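Local coordinates for hypoxanthine-guanine-xanthine phosphoribosyltransferase (Tritrichomonas foetus, PDB 1HGX), which transfers a phosphoribosyl group from 5-phospho-alpha-D-ribose 1-diphosphate to guanine, hypoxanthine or xanthine, salvaging host purines that the parasite cannot make itself, at residues 36-41 against 95-100; 68-73 against 84-89; 105-110 against 134-139; 125-130 against 144-149. One frame throughout, in Å; residues are numbered along the deposited sequence.

Contact 1 of 4, residues 36-41 against 95-100; sequences EDKNPV and GRHVLV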
# COMPACT_ATOMS: atom_id res chain seq x y z
N GLU A 36 18.86 5.07 7.47
CA GLU A 36 19.18 3.83 8.16
C GLU A 36 19.10 3.85 9.70
O GLU A 36 18.46 2.99 10.31
CB GLU A 36 20.56 3.37 7.71
CG GLU A 36 20.92 1.97 8.09
CD GLU A 36 22.18 1.51 7.40
OE1 GLU A 36 23.10 2.34 7.21
OE2 GLU A 36 22.25 0.33 7.01
N ASP A 37 19.70 4.85 10.33
CA ASP A 37 19.69 4.90 11.78
C ASP A 37 18.73 5.95 12.32
O ASP A 37 18.78 6.30 13.49
CB ASP A 37 21.11 5.17 12.30
CG ASP A 37 21.65 6.53 11.88
OD1 ASP A 37 21.36 6.99 10.75
OD2 ASP A 37 22.39 7.14 12.68
N LYS A 38 17.79 6.39 11.49
CA LYS A 38 16.87 7.43 11.90
C LYS A 38 15.46 7.06 12.33
O LYS A 38 14.72 7.93 12.80
CB LYS A 38 16.81 8.50 10.81
CG LYS A 38 18.08 9.34 10.73
CD LYS A 38 17.95 10.46 9.71
CE LYS A 38 19.18 11.36 9.74
NZ LYS A 38 20.42 10.59 9.46
N ASN A 39 15.08 5.79 12.20
CA ASN A 39 13.73 5.33 12.56
C ASN A 39 12.71 6.36 12.07
O ASN A 39 11.93 6.92 12.85
CB ASN A 39 13.59 5.15 14.07
CG ASN A 39 12.25 4.56 14.46
OD1 ASN A 39 11.73 4.83 15.54
ND2 ASN A 39 11.68 3.75 13.57
N PRO A 40 12.70 6.62 10.75
CA PRO A 40 11.79 7.60 10.17
C PRO A 40 10.35 7.17 10.01
O PRO A 40 10.03 5.98 9.98
CB PRO A 40 12.41 7.84 8.79
CG PRO A 40 12.80 6.43 8.40
CD PRO A 40 13.48 5.94 9.69
N VAL A 41 9.48 8.17 9.87
CA VAL A 41 8.07 7.94 9.61
C VAL A 41 8.00 8.13 8.08
O VAL A 41 8.31 9.20 7.56
CB VAL A 41 7.17 8.99 10.31
CG1 VAL A 41 5.71 8.74 9.96
CG2 VAL A 41 7.36 8.92 11.82
N GLY A 95 9.56 15.95 16.26
CA GLY A 95 10.88 15.42 16.55
C GLY A 95 11.29 14.17 15.77
O GLY A 95 12.37 13.63 16.01
N ARG A 96 10.46 13.73 14.83
CA ARG A 96 10.76 12.54 14.03
C ARG A 96 11.29 12.93 12.67
O ARG A 96 11.04 14.03 12.20
CB ARG A 96 9.49 11.72 13.83
CG ARG A 96 8.84 11.22 15.12
CD ARG A 96 9.64 10.10 15.74
NE ARG A 96 9.79 8.96 14.84
CZ ARG A 96 8.94 7.95 14.74
NH1 ARG A 96 7.84 7.93 15.48
NH2 ARG A 96 9.20 6.93 13.92
N HIS A 97 12.06 12.03 12.04
CA HIS A 97 12.57 12.27 10.69
C HIS A 97 11.46 11.74 9.79
O HIS A 97 11.06 10.59 9.92
CB HIS A 97 13.91 11.54 10.47
CG HIS A 97 15.03 12.10 11.31
ND1 HIS A 97 15.72 13.24 10.98
CD2 HIS A 97 15.53 11.69 12.50
CE1 HIS A 97 16.58 13.53 11.93
NE2 HIS A 97 16.49 12.60 12.87
N VAL A 98 10.95 12.61 8.92
CA VAL A 98 9.82 12.27 8.05
C VAL A 98 10.12 12.35 6.57
O VAL A 98 10.71 13.32 6.08
CB VAL A 98 8.63 13.25 8.32
CG1 VAL A 98 7.44 12.93 7.41
CG2 VAL A 98 8.21 13.21 9.78
N LEU A 99 9.66 11.32 5.85
CA LEU A 99 9.80 11.28 4.39
C LEU A 99 8.39 11.17 3.80
O LEU A 99 7.59 10.34 4.25
CB LEU A 99 10.63 10.09 3.93
CG LEU A 99 10.77 9.99 2.41
CD1 LEU A 99 11.65 11.11 1.88
CD2 LEU A 99 11.35 8.65 2.01
N VAL A 100 8.09 12.01 2.82
CA VAL A 100 6.79 11.98 2.17
C VAL A 100 6.99 11.27 0.84
O VAL A 100 7.85 11.67 0.04
CB VAL A 100 6.24 13.42 1.92
CG1 VAL A 100 4.93 13.36 1.17
CG2 VAL A 100 6.05 14.13 3.26
O HOH W 1 12.49 9.69 13.60

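Contact 2 of 4, residues 68-73 against 84-89; sequences YIICSS and TISKDL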
# COMPACT_ATOMS: atom_id res chain seq x y z
N TYR A 68 0.10 6.82 6.66
CA TYR A 68 -0.61 7.14 5.43
C TYR A 68 -1.45 8.38 5.53
O TYR A 68 -1.97 8.69 6.60
CB TYR A 68 -1.53 5.97 5.08
CG TYR A 68 -0.78 4.66 4.98
CD1 TYR A 68 -0.52 3.91 6.13
CD2 TYR A 68 -0.26 4.23 3.77
CE1 TYR A 68 0.27 2.78 6.06
CE2 TYR A 68 0.52 3.10 3.69
CZ TYR A 68 0.79 2.38 4.84
OH TYR A 68 1.61 1.28 4.78
N ILE A 69 -1.61 9.05 4.41
CA ILE A 69 -2.42 10.25 4.37
C ILE A 69 -3.25 10.28 3.09
O ILE A 69 -2.83 9.78 2.04
CB ILE A 69 -1.53 11.52 4.51
CG1 ILE A 69 -2.39 12.73 4.89
CG2 ILE A 69 -0.76 11.79 3.22
CD1 ILE A 69 -1.59 13.94 5.33
N ILE A 70 -4.48 10.75 3.22
CA ILE A 70 -5.39 10.89 2.09
C ILE A 70 -5.80 12.36 2.10
O ILE A 70 -6.40 12.85 3.07
CB ILE A 70 -6.64 10.00 2.26
CG1 ILE A 70 -6.22 8.53 2.39
CG2 ILE A 70 -7.57 10.17 1.06
CD1 ILE A 70 -7.34 7.60 2.75
N CYS A 71 -5.44 13.08 1.04
CA CYS A 71 -5.74 14.50 0.95
C CYS A 71 -5.90 14.91 -0.51
O CYS A 71 -5.65 14.12 -1.41
CB CYS A 71 -4.62 15.30 1.60
SG CYS A 71 -3.01 14.98 0.88
N SER A 72 -6.31 16.15 -0.74
CA SER A 72 -6.47 16.67 -2.10
C SER A 72 -6.52 18.18 -2.08
O SER A 72 -7.03 18.77 -1.13
CB SER A 72 -7.74 16.12 -2.74
OG SER A 72 -8.87 16.44 -1.96
N SER A 73 -5.98 18.81 -3.11
CA SER A 73 -5.98 20.26 -3.20
C SER A 73 -6.99 20.76 -4.22
O SER A 73 -7.58 19.98 -4.97
CB SER A 73 -4.57 20.75 -3.55
OG SER A 73 -3.66 20.41 -2.53
N THR A 84 -7.74 19.51 1.52
CA THR A 84 -8.59 18.72 2.39
C THR A 84 -7.87 17.44 2.76
O THR A 84 -7.36 16.74 1.89
CB THR A 84 -9.91 18.34 1.70
OG1 THR A 84 -10.53 19.51 1.16
CG2 THR A 84 -10.87 17.68 2.70
N ILE A 85 -7.81 17.14 4.05
CA ILE A 85 -7.19 15.91 4.50
C ILE A 85 -8.30 15.01 5.00
O ILE A 85 -8.92 15.29 6.02
CB ILE A 85 -6.16 16.18 5.62
CG1 ILE A 85 -5.09 17.16 5.12
CG2 ILE A 85 -5.52 14.87 6.06
CD1 ILE A 85 -4.16 17.67 6.19
N SER A 86 -8.61 13.97 4.23
CA SER A 86 -9.65 13.00 4.57
C SER A 86 -9.17 12.01 5.63
O SER A 86 -9.96 11.52 6.44
CB SER A 86 -10.07 12.22 3.34
OG SER A 86 -10.25 13.08 2.24
N LYS A 87 -7.89 11.69 5.59
CA LYS A 87 -7.31 10.77 6.55
C LYS A 87 -5.95 11.33 6.92
O LYS A 87 -5.06 11.44 6.08
CB LYS A 87 -7.21 9.37 5.94
CG LYS A 87 -6.75 8.29 6.90
CD LYS A 87 -5.24 8.21 6.98
CE LYS A 87 -4.81 7.08 7.87
NZ LYS A 87 -3.50 7.39 8.48
N ASP A 88 -5.84 11.79 8.16
CA ASP A 88 -4.61 12.37 8.66
C ASP A 88 -3.72 11.28 9.28
O ASP A 88 -4.16 10.15 9.49
CB ASP A 88 -4.96 13.45 9.70
CG ASP A 88 -3.95 14.60 9.72
OD1 ASP A 88 -2.83 14.43 9.21
OD2 ASP A 88 -4.29 15.67 10.26
N LEU A 89 -2.48 11.63 9.59
CA LEU A 89 -1.52 10.71 10.17
C LEU A 89 -1.95 10.18 11.53
O LEU A 89 -2.66 10.86 12.27
CB LEU A 89 -0.17 11.41 10.35
CG LEU A 89 0.54 12.02 9.14
CD1 LEU A 89 1.85 12.64 9.61
CD2 LEU A 89 0.79 10.96 8.08
O HOH W 2 -8.82 14.49 0.66

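Contact 3 of 4, residues 105-110 against 134-139; sequences IDTGLT and KDIGKK. With 5GP (guanosine-5'-monophosphate), chain C.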
# COMPACT_ATOMS: atom_id res chain seq x y z
N ILE A 105 4.34 14.96 -9.08
CA ILE A 105 4.20 16.37 -8.75
C ILE A 105 3.98 17.11 -10.07
O ILE A 105 4.81 17.03 -10.98
CB ILE A 105 5.43 16.90 -8.01
CG1 ILE A 105 5.49 16.25 -6.62
CG2 ILE A 105 5.39 18.43 -7.90
CD1 ILE A 105 6.68 16.65 -5.79
N ASP A 106 2.81 17.73 -10.19
CA ASP A 106 2.43 18.46 -11.39
C ASP A 106 2.73 19.96 -11.20
O ASP A 106 3.85 20.40 -11.45
CB ASP A 106 0.95 18.21 -11.68
CG ASP A 106 0.51 18.72 -13.05
OD1 ASP A 106 1.26 19.46 -13.71
OD2 ASP A 106 -0.61 18.36 -13.45
N THR A 107 1.75 20.74 -10.75
CA THR A 107 1.97 22.17 -10.55
C THR A 107 2.67 22.43 -9.22
O THR A 107 3.16 23.54 -8.98
CB THR A 107 0.66 22.95 -10.55
OG1 THR A 107 -0.11 22.60 -9.40
CG2 THR A 107 -0.14 22.66 -11.81
N GLY A 108 2.66 21.43 -8.34
CA GLY A 108 3.29 21.59 -7.05
C GLY A 108 2.35 22.05 -5.95
O GLY A 108 2.74 22.07 -4.78
N LEU A 109 1.11 22.38 -6.29
CA LEU A 109 0.14 22.86 -5.30
C LEU A 109 -0.10 21.87 -4.15
O LEU A 109 -0.01 22.25 -2.98
CB LEU A 109 -1.18 23.21 -5.96
CG LEU A 109 -2.35 23.61 -5.05
CD1 LEU A 109 -2.04 24.89 -4.30
CD2 LEU A 109 -3.61 23.77 -5.87
N THR A 110 -0.44 20.63 -4.48
CA THR A 110 -0.71 19.62 -3.46
C THR A 110 0.44 19.44 -2.47
O THR A 110 0.25 19.55 -1.26
CB THR A 110 -1.05 18.26 -4.11
OG1 THR A 110 -2.12 18.43 -5.04
CG2 THR A 110 -1.51 17.27 -3.04
N LYS A 134 6.41 15.85 -13.21
CA LYS A 134 5.94 16.24 -14.54
C LYS A 134 6.63 17.54 -14.95
O LYS A 134 6.59 18.54 -14.24
CB LYS A 134 4.42 16.42 -14.54
CG LYS A 134 3.86 16.63 -15.94
CD LYS A 134 2.34 16.73 -15.95
CE LYS A 134 1.69 15.43 -15.55
NZ LYS A 134 0.23 15.44 -15.85
N ASP A 135 7.32 17.52 -16.09
CA ASP A 135 8.01 18.71 -16.57
C ASP A 135 7.04 19.65 -17.26
O ASP A 135 6.69 19.46 -18.43
CB ASP A 135 9.14 18.32 -17.52
CG ASP A 135 10.01 19.50 -17.93
OD1 ASP A 135 9.87 20.60 -17.35
OD2 ASP A 135 10.85 19.31 -18.83
N ILE A 136 6.59 20.66 -16.53
CA ILE A 136 5.66 21.65 -17.05
C ILE A 136 6.34 23.02 -17.09
O ILE A 136 5.69 24.04 -17.30
CB ILE A 136 4.38 21.74 -16.20
CG1 ILE A 136 4.71 22.23 -14.79
CG2 ILE A 136 3.72 20.37 -16.12
CD1 ILE A 136 3.50 22.64 -13.98
N GLY A 137 7.66 23.02 -16.94
CA GLY A 137 8.40 24.27 -16.94
C GLY A 137 8.43 24.80 -15.53
O GLY A 137 8.54 24.03 -14.58
N LYS A 138 8.32 26.12 -15.38
CA LYS A 138 8.34 26.73 -14.05
C LYS A 138 7.04 26.34 -13.36
O LYS A 138 5.95 26.49 -13.93
CB LYS A 138 8.47 28.25 -14.14
N LYS A 139 7.15 25.76 -12.17
CA LYS A 139 5.98 25.36 -11.42
C LYS A 139 5.40 26.54 -10.66
O LYS A 139 6.11 27.50 -10.38
CB LYS A 139 6.31 24.21 -10.47
CG LYS A 139 6.59 22.89 -11.17
CD LYS A 139 6.70 21.75 -10.17
CE LYS A 139 7.33 20.53 -10.82
NZ LYS A 139 6.53 19.98 -11.94
P 5GP C . -0.35 19.22 -8.38
O1P 5GP C . 1.12 19.02 -8.30
O2P 5GP C . -0.93 19.68 -7.12
O3P 5GP C . -0.71 20.02 -9.56
O5' 5GP C . -0.93 17.83 -8.78
C5' 5GP C . -0.46 16.57 -8.32
C4' 5GP C . -1.64 15.72 -8.05
O4' 5GP C . -2.39 15.40 -9.23
C3' 5GP C . -1.25 14.42 -7.42
O3' 5GP C . -2.38 14.02 -6.67
C2' 5GP C . -1.14 13.58 -8.63
O2' 5GP C . -1.30 12.21 -8.28
C1' 5GP C . -2.24 14.03 -9.59
N9 5GP C . -1.76 13.95 -11.02
C8 5GP C . -0.95 14.88 -11.66
N7 5GP C . -0.62 14.54 -12.88
C5 5GP C . -1.22 13.30 -13.09
C6 5GP C . -1.09 12.41 -14.21
O6 5GP C . -0.55 12.63 -15.29
N1 5GP C . -1.66 11.17 -13.97
C2 5GP C . -2.31 10.81 -12.79
N2 5GP C . -2.91 9.62 -12.76
N3 5GP C . -2.47 11.66 -11.74
C4 5GP C . -1.87 12.89 -11.94

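Contact 4 of 4, residues 125-130 against 144-149; sequences SLKVCT and PIDYCG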
# COMPACT_ATOMS: atom_id res chain seq x y z
N SER A 125 13.16 16.45 10.61
CA SER A 125 13.54 16.70 9.23
C SER A 125 12.35 16.31 8.38
O SER A 125 11.53 15.50 8.80
CB SER A 125 14.80 15.93 8.82
OG SER A 125 14.64 14.53 8.91
N LEU A 126 12.25 16.89 7.20
CA LEU A 126 11.13 16.63 6.33
C LEU A 126 11.64 16.69 4.88
O LEU A 126 12.18 17.71 4.45
CB LEU A 126 10.06 17.69 6.58
CG LEU A 126 8.81 17.73 5.70
CD1 LEU A 126 8.10 16.39 5.71
CD2 LEU A 126 7.88 18.83 6.21
N LYS A 127 11.53 15.56 4.19
CA LYS A 127 11.97 15.43 2.81
C LYS A 127 10.89 14.81 1.94
O LYS A 127 9.95 14.17 2.44
CB LYS A 127 13.24 14.59 2.72
CG LYS A 127 14.45 15.26 3.33
CD LYS A 127 15.70 14.44 3.12
CE LYS A 127 16.88 15.16 3.72
NZ LYS A 127 18.16 14.42 3.54
N VAL A 128 11.04 14.97 0.63
CA VAL A 128 10.07 14.48 -0.33
C VAL A 128 10.70 13.52 -1.31
O VAL A 128 11.80 13.77 -1.82
CB VAL A 128 9.43 15.66 -1.14
CG1 VAL A 128 8.52 15.14 -2.27
CG2 VAL A 128 8.63 16.55 -0.22
N CYS A 129 10.00 12.42 -1.56
CA CYS A 129 10.41 11.40 -2.51
C CYS A 129 9.22 11.19 -3.45
O CYS A 129 8.16 10.74 -3.04
CB CYS A 129 10.74 10.09 -1.79
SG CYS A 129 11.13 8.72 -2.92
N THR A 130 9.39 11.53 -4.72
CA THR A 130 8.31 11.37 -5.68
C THR A 130 8.72 10.39 -6.80
O THR A 130 9.89 10.34 -7.20
CB THR A 130 7.86 12.74 -6.26
OG1 THR A 130 6.63 12.58 -6.98
CG2 THR A 130 8.92 13.36 -7.18
N PRO A 144 10.65 21.66 -2.94
CA PRO A 144 11.96 21.00 -2.94
C PRO A 144 11.75 19.49 -3.03
O PRO A 144 11.02 18.90 -2.22
CB PRO A 144 12.57 21.42 -1.61
CG PRO A 144 11.36 21.53 -0.72
CD PRO A 144 10.34 22.22 -1.61
N ILE A 145 12.32 18.89 -4.07
CA ILE A 145 12.19 17.44 -4.29
C ILE A 145 13.55 16.82 -4.02
O ILE A 145 14.49 17.04 -4.76
CB ILE A 145 11.77 17.15 -5.74
CG1 ILE A 145 10.44 17.85 -6.04
CG2 ILE A 145 11.69 15.64 -5.99
CD1 ILE A 145 10.01 17.77 -7.48
N ASP A 146 13.67 16.08 -2.92
CA ASP A 146 14.94 15.47 -2.56
C ASP A 146 15.26 14.20 -3.31
O ASP A 146 16.42 13.94 -3.58
CB ASP A 146 14.99 15.24 -1.06
CG ASP A 146 14.61 16.47 -0.30
OD1 ASP A 146 15.49 17.33 -0.11
OD2 ASP A 146 13.42 16.61 0.05
N TYR A 147 14.25 13.39 -3.60
CA TYR A 147 14.47 12.14 -4.32
C TYR A 147 13.38 12.08 -5.37
O TYR A 147 12.23 12.33 -5.07
CB TYR A 147 14.32 10.94 -3.38
CG TYR A 147 15.15 11.05 -2.13
CD1 TYR A 147 16.51 10.72 -2.14
CD2 TYR A 147 14.58 11.52 -0.94
CE1 TYR A 147 17.29 10.87 -0.99
CE2 TYR A 147 15.35 11.67 0.20
CZ TYR A 147 16.70 11.35 0.18
OH TYR A 147 17.46 11.52 1.30
N CYS A 148 13.76 11.76 -6.60
CA CYS A 148 12.80 11.70 -7.70
C CYS A 148 13.15 10.54 -8.61
O CYS A 148 14.31 10.38 -9.00
CB CYS A 148 12.80 13.01 -8.49
SG CYS A 148 11.72 13.05 -9.95
N GLY A 149 12.16 9.71 -8.91
CA GLY A 149 12.37 8.58 -9.79
C GLY A 149 12.63 8.97 -11.24
O GLY A 149 13.71 8.71 -11.77

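Contact 1 of 4, residues 36-41 against 95-100
This is the start of a parallel strand pairing. The loop that leaves helix 17-35 runs into strand 41-45 and meets the beginning of strand 97-102. Val41 pairs with Val98 and bonds the residues before and after it, His97 and Leu99. Val41 N donates to His97 O at 2.9 Å, and Leu99 N donates to Val41 O at 3.0 Å. Both run nearly along the C=O axis.

Ahead of the pairing, side chains and one water join the loop to the strand. Arg96 folds back through bends at chi2 (-73°) and chi3 (-58°). Arg96 NH2 gives a fairly straight bond to Asn39 O (2.9 Å), with the oxygen close to the guanidinium plane. Val41 CG2 sits over the centre of one face of that group, 3.4 Å from Arg96 NH2. NH2 also forms a salt bridge with Glu65. Water 1 donates to Asn39 O and accepts from Arg96 NE and His97 N, so Asn39 O is gripped twice.

Lys38 lies across the His97 ring. Lys38 CD stands over the centre of one face, 3.7 Å from the His97 ring centroid, a CH-pi contact. The lysine tip then bonds Phe34 O, while His97 ND1 bonds Ser125 OG.

The parallel pairing of strands 41-45 and 97-102 is typical of the central sheet of the type I phosphoribosyltransferase fold, whose core strands are parallel.

Contact 2 of 4, residues 68-73 against 84-89
Strands 65-72 and 84-87 form an antiparallel hairpin, and the Lys87 side chain crosses back to the first strand at Tyr68. Lys87 CB lies against the Ile70 side chain, 3.7 Å from Ile70 CD1, where the two side chains cross at about a right angle. CG is anti to the backbone N (chi1 -174°), and the chain bends once, at chi2 (-86°). That bend brings Lys87 CD to 3.3 Å from Tyr68 O. CE passes the same oxygen. Lys87 NZ then bonds Tyr68 O at 2.8 Å and Asp88 O at 3.0 Å, from above both carbonyl planes. A long, weak ion pair to Asp67 adds to this.

The backbone carries a classic beta bulge. Ser86 and Lys87 both face Ile70, and Ile70 O receives Lys87 N on a lone pair and a weak bond from Ser86 N. Ile70 N returns a bond to Lys87 O at 3.0 Å. Beyond the bulge, Ser72 and Thr84 exchange two backbone bonds. Water 2 joins Ser72 OG, Thr84 O and Ser86 OG.

On the other face, Ile69 CG1 packs on Ile85 CG2 at 4.0 Å, and helix 109-119 covers this side. Tyr68 and Ile70 of the second subunit pack on Ile70 and Lys87.

The chemistry implies a buried ammonium satisfied by two main-chain carbonyls, its charge probably eased by their dipoles and by the long pairing with Asp67. Through NZ, Lys87 ties Tyr68 O to Asp88 O.

Contact 3 of 4, residues 105-110 against 134-139
Two lysines, one ending strand 132-134 and one in the loop after it, do different jobs here: Lys134 reads the purine base, and Lys139 turns inward to main-chain oxygens. The segment 105-110 is the phosphate-binding loop of the phosphoribosyltransferase signature motif, and it wraps the 5'-phosphate of GMP at the start of helix 109-119. O1P takes Asp106 N and Gly108 N. O3P takes Thr107 N and OG1. O2P takes Thr110 N and OG1. Six bonds thus grip the phosphate, and Gly108 is the N-cap residue, so the helix end would add to its stabilisation.

Lys134 N bonds Ile105 O at 3.0 Å, which sets the lysine beside the loop. Its chain runs alongside Asp106, with Lys134 CD 3.7 Å from Asp106 OD1, and bends at chi3 (-67°). Lys134 NZ bonds 5GP O6 at 3.0 Å and 5GP N7 at 3.2 Å, and Arg155 O as well. The salt bridge from Lys134 NZ to Asp106 OD2 is long, at 3.9 Å. Asp106 is, by similarity, the proton acceptor, and the nearby ammonium would probably lower its pKa.

Ile136 CD1 packs on Asp106 O and Thr107 CA. The Lys139 chain runs past Thr107 O, with Lys139 CB 3.5 Å from it, to Asp106 O. It pairs with Asp133 too, and Lys139 NZ, turned by chi4 (-63°), bonds Asp106 O at 2.8 Å and Lys134 O at 2.7 Å.

Contact 4 of 4, residues 125-130 against 144-149
The Tyr147 ring is met obliquely by three neighbours of strand 125-130: Val128 O, Lys127 CD and Cys129 CB. Its CG is anti to the carbonyl carbon (chi1 -51°), which sets the ring obliquely across the Lys127 chain. Lys127 is extended beyond CG, and Lys127 CD comes 3.9 Å from Tyr147 OH. Helix 17-35 covers the ring with Leu31 and Phe34. The Asp146 carboxylate, the other flat group, lies across Lys127 CB and CG. Asp146 OD2 accepts Val128 N at 2.9 Å, on the anti lone pair and nearly straight (167°). This bond takes the place of a backbone partner where the regular pairing has not yet begun.

The strands then run in parallel. Tyr147 N donates to Val128 O at 3.1 Å. Thr130 N donates to Tyr147 O, and Gly149 N to Thr130 O. Cys129 SG packs on Tyr147 CB. On the opposite face, Thr130 CG2 touches Ile145 CG2 at 3.8 Å and Cys148 SG at 4.0 Å. Thr130 OG1 bonds Cys132 O.

Parallel pairing of strands 125-130 and 147-152 is characteristic of the central sheet of the type I phosphoribosyltransferase fold.

How the contacts relate
Contacts 1, 2 and 4 lie on the mixed central sheet, and contact 3 at one end of it. Across the sheet, strand 84-87 is followed by 65-72, 41-45, 97-102, 125-130, 147-152, 132-134 and 104-105. Contacts 1 and 4 are neighbours, with centres about 13 Å apart, and they meet where strands 97-102 and 125-130 pair. Along the chain, contact 2 falls between the segments of contact 1, while contacts 3 and 4 alternate. Helix 109-119 leads from contact 3 to strand 125-130. Ile105 packs on Thr130 and Ile145 of contact 4, and Ser73 of contact 2 touches Leu109 and Thr110. The GMP site thus lies at the 104-105 edge; contact 2, at the other, reaches the dimer interface.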